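Local atomic coordinates of chitin binding domain (Burkholderia pseudomallei, PDB entry 3UAM), a protein that probably binds chitin or a related polysaccharide and, as a member of the AA10 lytic polysaccharide monooxygenase family, may cleave it oxidatively. Residues H102-S110 and Y208-A216. Sequence-based numbering, arbitrary orientation.
Sequences HWQKHAVRS and YQVIDLNFA
Val108 lays its CG2 methyl over one face of the Phe215 ring, 3.7 Å from the centroid and only 6° off the ring normal, a CH-pi contact. Its place between the backbone N and the carbonyl carbon of Val108 sets CG2 over the ring and against Leu213 CB. Ser110 N meets the same ring at its edge, near CD2. His106 lies on the same side of the sheet. Its CB packs on Leu213 CD2, and His106 CD2 lies 3.8 Å from Ile211 CG2. Its NE2 is hydrogen-bonded to the carbonyl of Glu28.

The backbones pair in parallel, with four nearly straight hydrogen bonds. His106 N donates to Asp212 O (2.9 Å), and Asn214 N returns to His106 O (2.8 Å). Val108 N then donates to Asn214 O, and Ala216 N to Val108 O. Asn214 lies on the opposite face from Val108 and His106, and its CB rests against CB of Lys105 in the preceding loop.

Asp212 turns its CG beside its own backbone N (chi1 -70°), which brings OD2 to 3.4 Å from Trp103 CB. The carboxylate plane is only 8° from that of the indole. A water donates to both Asp212 OD2 and Gln104 O, joining the loop to the strand. Asp212 OD1 bonds Tyr191 OH and forms a salt bridge with Arg30, so both oxygens of this buried group are satisfied. A second water accepts from Ser110 N and donates to Ala216 O at the C-terminus.

Lys105 bends back at its end. NZ donates a 2.6 Å hydrogen bond to a lone pair of Trp103 O, in the carbonyl plane, and forms a salt bridge with Asp98 of helix 98-101. This short parallel pairing in a mixed sheet is consistent with the immunoglobulin-like beta-sandwich of AA10 enzymes. Strand 106-108 borders the C-terminal end of strand 205-215, which also pairs antiparallel with strands 190-200 and 49-51, while Trp103 leans on Leu34 of helix 30-36.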
ATOM      1  N   HIS A 102       0.550   6.918  18.300  1.00 13.82           N
ATOM      2  CA  HIS A 102       1.951   7.365  18.316  1.00 13.71           C
ATOM      3  C   HIS A 102       2.827   6.410  17.547  1.00 12.89           C
ATOM      4  O   HIS A 102       3.783   5.815  18.072  1.00 12.94           O
ATOM      5  CB  HIS A 102       2.408   7.554  19.748  1.00 14.72           C
ATOM      6  CG  HIS A 102       1.480   8.436  20.542  1.00 15.56           C
ATOM      7  ND1 HIS A 102       1.363   9.757  20.303  1.00 15.88           N
ATOM      8  CD2 HIS A 102       0.560   8.133  21.542  1.00 16.30           C
ATOM      9  CE1 HIS A 102       0.419  10.289  21.119  1.00 16.73           C
ATOM     10  NE2 HIS A 102      -0.064   9.301  21.892  1.00 16.97           N
ATOM     11  N   TRP A 103       2.484   6.248  16.269  1.00 11.93           N
ATOM     12  CA  TRP A 103       3.147   5.271  15.412  1.00 11.24           C
ATOM     13  C   TRP A 103       4.628   5.503  15.357  1.00 11.47           C
ATOM     14  O   TRP A 103       5.075   6.649  15.370  1.00 11.60           O
ATOM     15  CB  TRP A 103       2.595   5.336  14.012  1.00 10.40           C
ATOM     16  CG  TRP A 103       1.128   5.069  13.957  1.00 10.22           C
ATOM     17  CD1 TRP A 103       0.117   5.948  13.624  1.00 10.13           C
ATOM     18  CD2 TRP A 103       0.450   3.814  14.281  1.00 10.08           C
ATOM     19  NE1 TRP A 103      -1.097   5.322  13.685  1.00 10.11           N
ATOM     20  CE2 TRP A 103      -0.970   4.055  14.074  1.00 10.02           C
ATOM     21  CE3 TRP A 103       0.870   2.561  14.662  1.00 10.15           C
ATOM     22  CZ2 TRP A 103      -1.915   3.065  14.250  1.00 10.08           C
ATOM     23  CZ3 TRP A 103      -0.088   1.568  14.853  1.00 10.20           C
ATOM     24  CH2 TRP A 103      -1.447   1.816  14.662  1.00 10.14           C
ATOM     25  N   GLN A 104       5.398   4.415  15.283  1.00 11.55           N
ATOM     26  CA  GLN A 104       6.843   4.513  15.138  1.00 11.83           C
ATOM     27  C   GLN A 104       7.076   5.044  13.735  1.00 11.08           C
ATOM     28  O   GLN A 104       6.449   4.567  12.790  1.00 10.25           O
ATOM     29  CB  GLN A 104       7.503   3.143  15.270  1.00 12.27           C
ATOM     30  CG  GLN A 104       7.436   2.503  16.643  1.00 13.35           C
ATOM     31  CD  GLN A 104       7.978   1.077  16.608  1.00 13.77           C
ATOM     32  OE1 GLN A 104       7.222   0.117  16.787  1.00 14.34           O
ATOM     33  NE2 GLN A 104       9.272   0.934  16.330  1.00 14.03           N
ATOM     34  N   LYS A 105       7.951   6.036  13.610  1.00 11.18           N
ATOM     35  CA  LYS A 105       8.140   6.756  12.356  1.00 10.78           C
ATOM     36  C   LYS A 105       9.590   6.682  11.907  1.00 10.86           C
ATOM     37  O   LYS A 105      10.495   6.922  12.694  1.00 11.80           O
ATOM     38  CB  LYS A 105       7.736   8.223  12.531  1.00 11.10           C
ATOM     39  CG  LYS A 105       6.270   8.442  12.899  1.00 11.10           C
ATOM     40  CD  LYS A 105       6.022   9.836  13.450  1.00 11.70           C
ATOM     41  CE  LYS A 105       4.607   9.990  14.006  1.00 11.88           C
ATOM     42  NZ  LYS A 105       4.271   9.138  15.182  1.00 12.04           N
ATOM     43  N   HIS A 106       9.817   6.373  10.645  1.00 10.22           N
ATOM     44  CA  HIS A 106      11.172   6.322  10.095  1.00 10.32           C
ATOM     45  C   HIS A 106      11.739   7.713   9.910  1.00 10.60           C
ATOM     46  O   HIS A 106      11.109   8.570   9.256  1.00 10.33           O
ATOM     47  CB  HIS A 106      11.178   5.583   8.745  1.00  9.76           C
ATOM     48  CG  HIS A 106      10.757   4.152   8.845  1.00  9.48           C
ATOM     49  ND1 HIS A 106      11.582   3.196   9.272  1.00  9.85           N
ATOM     50  CD2 HIS A 106       9.517   3.533   8.609  1.00  9.06           C
ATOM     51  CE1 HIS A 106      10.937   2.018   9.293  1.00  9.55           C
ATOM     52  NE2 HIS A 106       9.667   2.224   8.883  1.00  9.04           N
ATOM     53  N   ALA A 107      12.931   7.944  10.455  1.00 11.05           N
ATOM     54  CA  ALA A 107      13.609   9.236  10.315  1.00 11.57           C
ATOM     55  C   ALA A 107      14.053   9.404   8.864  1.00 11.30           C
ATOM     56  O   ALA A 107      14.892   8.644   8.399  1.00 11.22           O
ATOM     57  CB  ALA A 107      14.813   9.341  11.262  1.00 12.36           C
ATOM     58  N   VAL A 108      13.472  10.365   8.147  1.00 11.13           N
ATOM     59  CA  VAL A 108      13.850  10.599   6.735  1.00 10.99           C
ATOM     60  C   VAL A 108      14.078  12.089   6.450  1.00 11.67           C
ATOM     61  O   VAL A 108      13.832  12.939   7.309  1.00 12.35           O
ATOM     62  CB  VAL A 108      12.825  10.015   5.744  1.00 10.12           C
ATOM     63  CG1 VAL A 108      12.821   8.479   5.812  1.00  9.54           C
ATOM     64  CG2 VAL A 108      11.429  10.584   5.996  1.00  9.87           C
ATOM     65  N   ARG A 109      14.566  12.374   5.251  1.00 11.77           N
ATOM     66  CA  ARG A 109      14.885  13.723   4.801  1.00 12.49           C
ATOM     67  C   ARG A 109      14.351  13.987   3.398  1.00 12.25           C
ATOM     68  O   ARG A 109      14.278  13.072   2.553  1.00 11.62           O
ATOM     69  CB  ARG A 109      16.404  13.909   4.780  1.00 13.28           C
ATOM     70  CG  ARG A 109      17.082  13.708   6.117  1.00 13.72           C
ATOM     71  CD  ARG A 109      18.583  13.917   5.975  1.00 14.58           C
ATOM     72  NE  ARG A 109      18.883  15.316   5.709  1.00 15.42           N
ATOM     73  CZ  ARG A 109      18.926  16.270   6.635  1.00 16.12           C
ATOM     74  NH1 ARG A 109      18.709  15.996   7.903  1.00 16.17           N
ATOM     75  NH2 ARG A 109      19.185  17.514   6.287  1.00 16.92           N
ATOM     76  N   SER A 110      13.976  15.239   3.147  1.00 12.80           N
ATOM     77  CA  SER A 110      13.572  15.665   1.809  1.00 12.91           C
ATOM     78  C   SER A 110      14.617  15.253   0.771  1.00 13.03           C
ATOM     79  O   SER A 110      15.815  15.416   0.996  1.00 13.65           O
ATOM     80  CB  SER A 110      13.385  17.178   1.781  1.00 13.84           C
ATOM     81  OG  SER A 110      12.359  17.553   2.680  1.00 13.98           O
ATOM     82  N   TYR A 208      -2.514  -3.096   0.930  1.00  4.65           N
ATOM     83  CA  TYR A 208      -2.281  -1.740   1.417  1.00  4.61           C
ATOM     84  C   TYR A 208      -1.256  -1.743   2.546  1.00  4.74           C
ATOM     85  O   TYR A 208      -1.478  -2.345   3.591  1.00  4.99           O
ATOM     86  CB  TYR A 208      -3.621  -1.150   1.894  1.00  4.79           C
ATOM     87  CG  TYR A 208      -4.534  -0.794   0.760  1.00  4.74           C
ATOM     88  CD1 TYR A 208      -5.349  -1.751   0.165  1.00  4.83           C
ATOM     89  CD2 TYR A 208      -4.622   0.513   0.297  1.00  4.74           C
ATOM     90  CE1 TYR A 208      -6.195  -1.419  -0.891  1.00  4.84           C
ATOM     91  CE2 TYR A 208      -5.458   0.853  -0.755  1.00  4.77           C
ATOM     92  CZ  TYR A 208      -6.232  -0.108  -1.356  1.00  4.84           C
ATOM     93  OH  TYR A 208      -7.092   0.238  -2.394  1.00  5.02           O
ATOM     94  N   GLN A 209      -0.153  -1.021   2.329  1.00  4.69           N
ATOM     95  CA  GLN A 209       0.951  -0.947   3.280  1.00  4.95           C
ATOM     96  C   GLN A 209       1.361   0.501   3.547  1.00  5.10           C
ATOM     97  O   GLN A 209       2.165   1.107   2.825  1.00  5.00           O
ATOM     98  CB  GLN A 209       2.143  -1.770   2.803  1.00  4.92           C
ATOM     99  CG  GLN A 209       1.855  -3.264   2.785  1.00  5.03           C
ATOM    100  CD  GLN A 209       2.066  -3.917   4.130  1.00  5.41           C
ATOM    101  OE1 GLN A 209       3.127  -3.781   4.729  1.00  5.59           O
ATOM    102  NE2 GLN A 209       1.054  -4.657   4.603  1.00  5.60           N
ATOM    103  N   VAL A 210       0.785   1.023   4.619  1.00  5.41           N
ATOM    104  CA  VAL A 210       1.147   2.320   5.165  1.00  5.77           C
ATOM    105  C   VAL A 210       2.516   2.282   5.850  1.00  5.98           C
ATOM    106  O   VAL A 210       2.838   1.352   6.568  1.00  6.12           O
ATOM    107  CB  VAL A 210       0.023   2.815   6.121  1.00  6.12           C
ATOM    108  CG1 VAL A 210       0.524   3.875   7.079  1.00  6.67           C
ATOM    109  CG2 VAL A 210      -1.119   3.363   5.285  1.00  6.04           C
ATOM    110  N   ILE A 211       3.330   3.301   5.564  1.00  6.15           N
ATOM    111  CA  ILE A 211       4.670   3.450   6.103  1.00  6.49           C
ATOM    112  C   ILE A 211       4.743   4.837   6.699  1.00  6.94           C
ATOM    113  O   ILE A 211       4.410   5.834   6.021  1.00  6.89           O
ATOM    114  CB  ILE A 211       5.766   3.367   5.016  1.00  6.38           C
ATOM    115  CG1 ILE A 211       5.641   2.067   4.234  1.00  6.10           C
ATOM    116  CG2 ILE A 211       7.143   3.460   5.658  1.00  6.74           C
ATOM    117  CD1 ILE A 211       6.406   2.053   2.930  1.00  5.98           C
ATOM    118  N   ASP A 212       5.144   4.891   7.962  1.00  7.44           N
ATOM    119  CA  ASP A 212       5.116   6.128   8.712  1.00  8.00           C
ATOM    120  C   ASP A 212       6.490   6.773   8.695  1.00  8.43           C
ATOM    121  O   ASP A 212       7.471   6.131   9.021  1.00  8.66           O
ATOM    122  CB  ASP A 212       4.689   5.854  10.149  1.00  8.36           C
ATOM    123  CG  ASP A 212       3.233   5.452  10.257  1.00  8.17           C
ATOM    124  OD1 ASP A 212       2.328   6.268   9.890  1.00  8.09           O
ATOM    125  OD2 ASP A 212       2.998   4.313  10.747  1.00  8.15           O
ATOM    126  N   LEU A 213       6.533   8.055   8.340  1.00  8.77           N
ATOM    127  CA  LEU A 213       7.769   8.799   8.100  1.00  9.22           C
ATOM    128  C   LEU A 213       7.821  10.079   8.939  1.00 10.02           C
ATOM    129  O   LEU A 213       6.802  10.740   9.141  1.00  9.89           O
ATOM    130  CB  LEU A 213       7.865   9.185   6.616  1.00  8.92           C
ATOM    131  CG  LEU A 213       7.755   8.052   5.583  1.00  8.34           C
ATOM    132  CD1 LEU A 213       7.857   8.638   4.170  1.00  8.21           C
ATOM    133  CD2 LEU A 213       8.797   6.961   5.796  1.00  8.28           C
ATOM    134  N   ASN A 214       9.026  10.420   9.399  1.00 10.76           N
ATOM    135  CA  ASN A 214       9.282  11.678  10.053  1.00 11.75           C
ATOM    136  C   ASN A 214      10.397  12.423   9.326  1.00 12.18           C
ATOM    137  O   ASN A 214      11.557  12.036   9.389  1.00 12.24           O
ATOM    138  CB  ASN A 214       9.683  11.476  11.515  1.00 12.51           C
ATOM    139  CG  ASN A 214       9.611  12.770  12.301  1.00 13.51           C
ATOM    140  OD1 ASN A 214       8.630  13.503  12.199  1.00 13.95           O
ATOM    141  ND2 ASN A 214      10.634  13.046  13.098  1.00 14.36           N
ATOM    142  N   PHE A 215      10.020  13.492   8.636  1.00 12.45           N
ATOM    143  CA  PHE A 215      10.956  14.254   7.827  1.00 12.96           C
ATOM    144  C   PHE A 215      11.591  15.296   8.715  1.00 14.25           C
ATOM    145  O   PHE A 215      10.892  16.018   9.437  1.00 14.81           O
ATOM    146  CB  PHE A 215      10.235  14.965   6.678  1.00 12.68           C
ATOM    147  CG  PHE A 215       9.920  14.079   5.495  1.00 11.75           C
ATOM    148  CD1 PHE A 215       8.806  13.270   5.499  1.00 11.01           C
ATOM    149  CD2 PHE A 215      10.698  14.122   4.351  1.00 11.82           C
ATOM    150  CE1 PHE A 215       8.481  12.498   4.409  1.00 10.41           C
ATOM    151  CE2 PHE A 215      10.386  13.341   3.244  1.00 11.17           C
ATOM    152  CZ  PHE A 215       9.274  12.535   3.274  1.00 10.48           C
ATOM    153  N   ALA A 216      12.909  15.376   8.655  1.00 15.01           N
ATOM    154  CA  ALA A 216      13.644  16.464   9.291  1.00 16.41           C
ATOM    155  C   ALA A 216      13.031  17.834   8.883  1.00 17.21           C
ATOM    156  O   ALA A 216      12.566  18.040   7.744  1.00 17.30           O
ATOM    157  CB  ALA A 216      15.128  16.386   8.916  1.00 16.77           C
ATOM    158  OXT ALA A 216      12.943  18.767   9.686  1.00 18.42           O
TER
HETATM  159  O   HOH W   1       4.793   2.701  11.851  1.00  4.33           O
HETATM  160  O   HOH W   2      13.143  16.794   5.528  1.00 17.44           O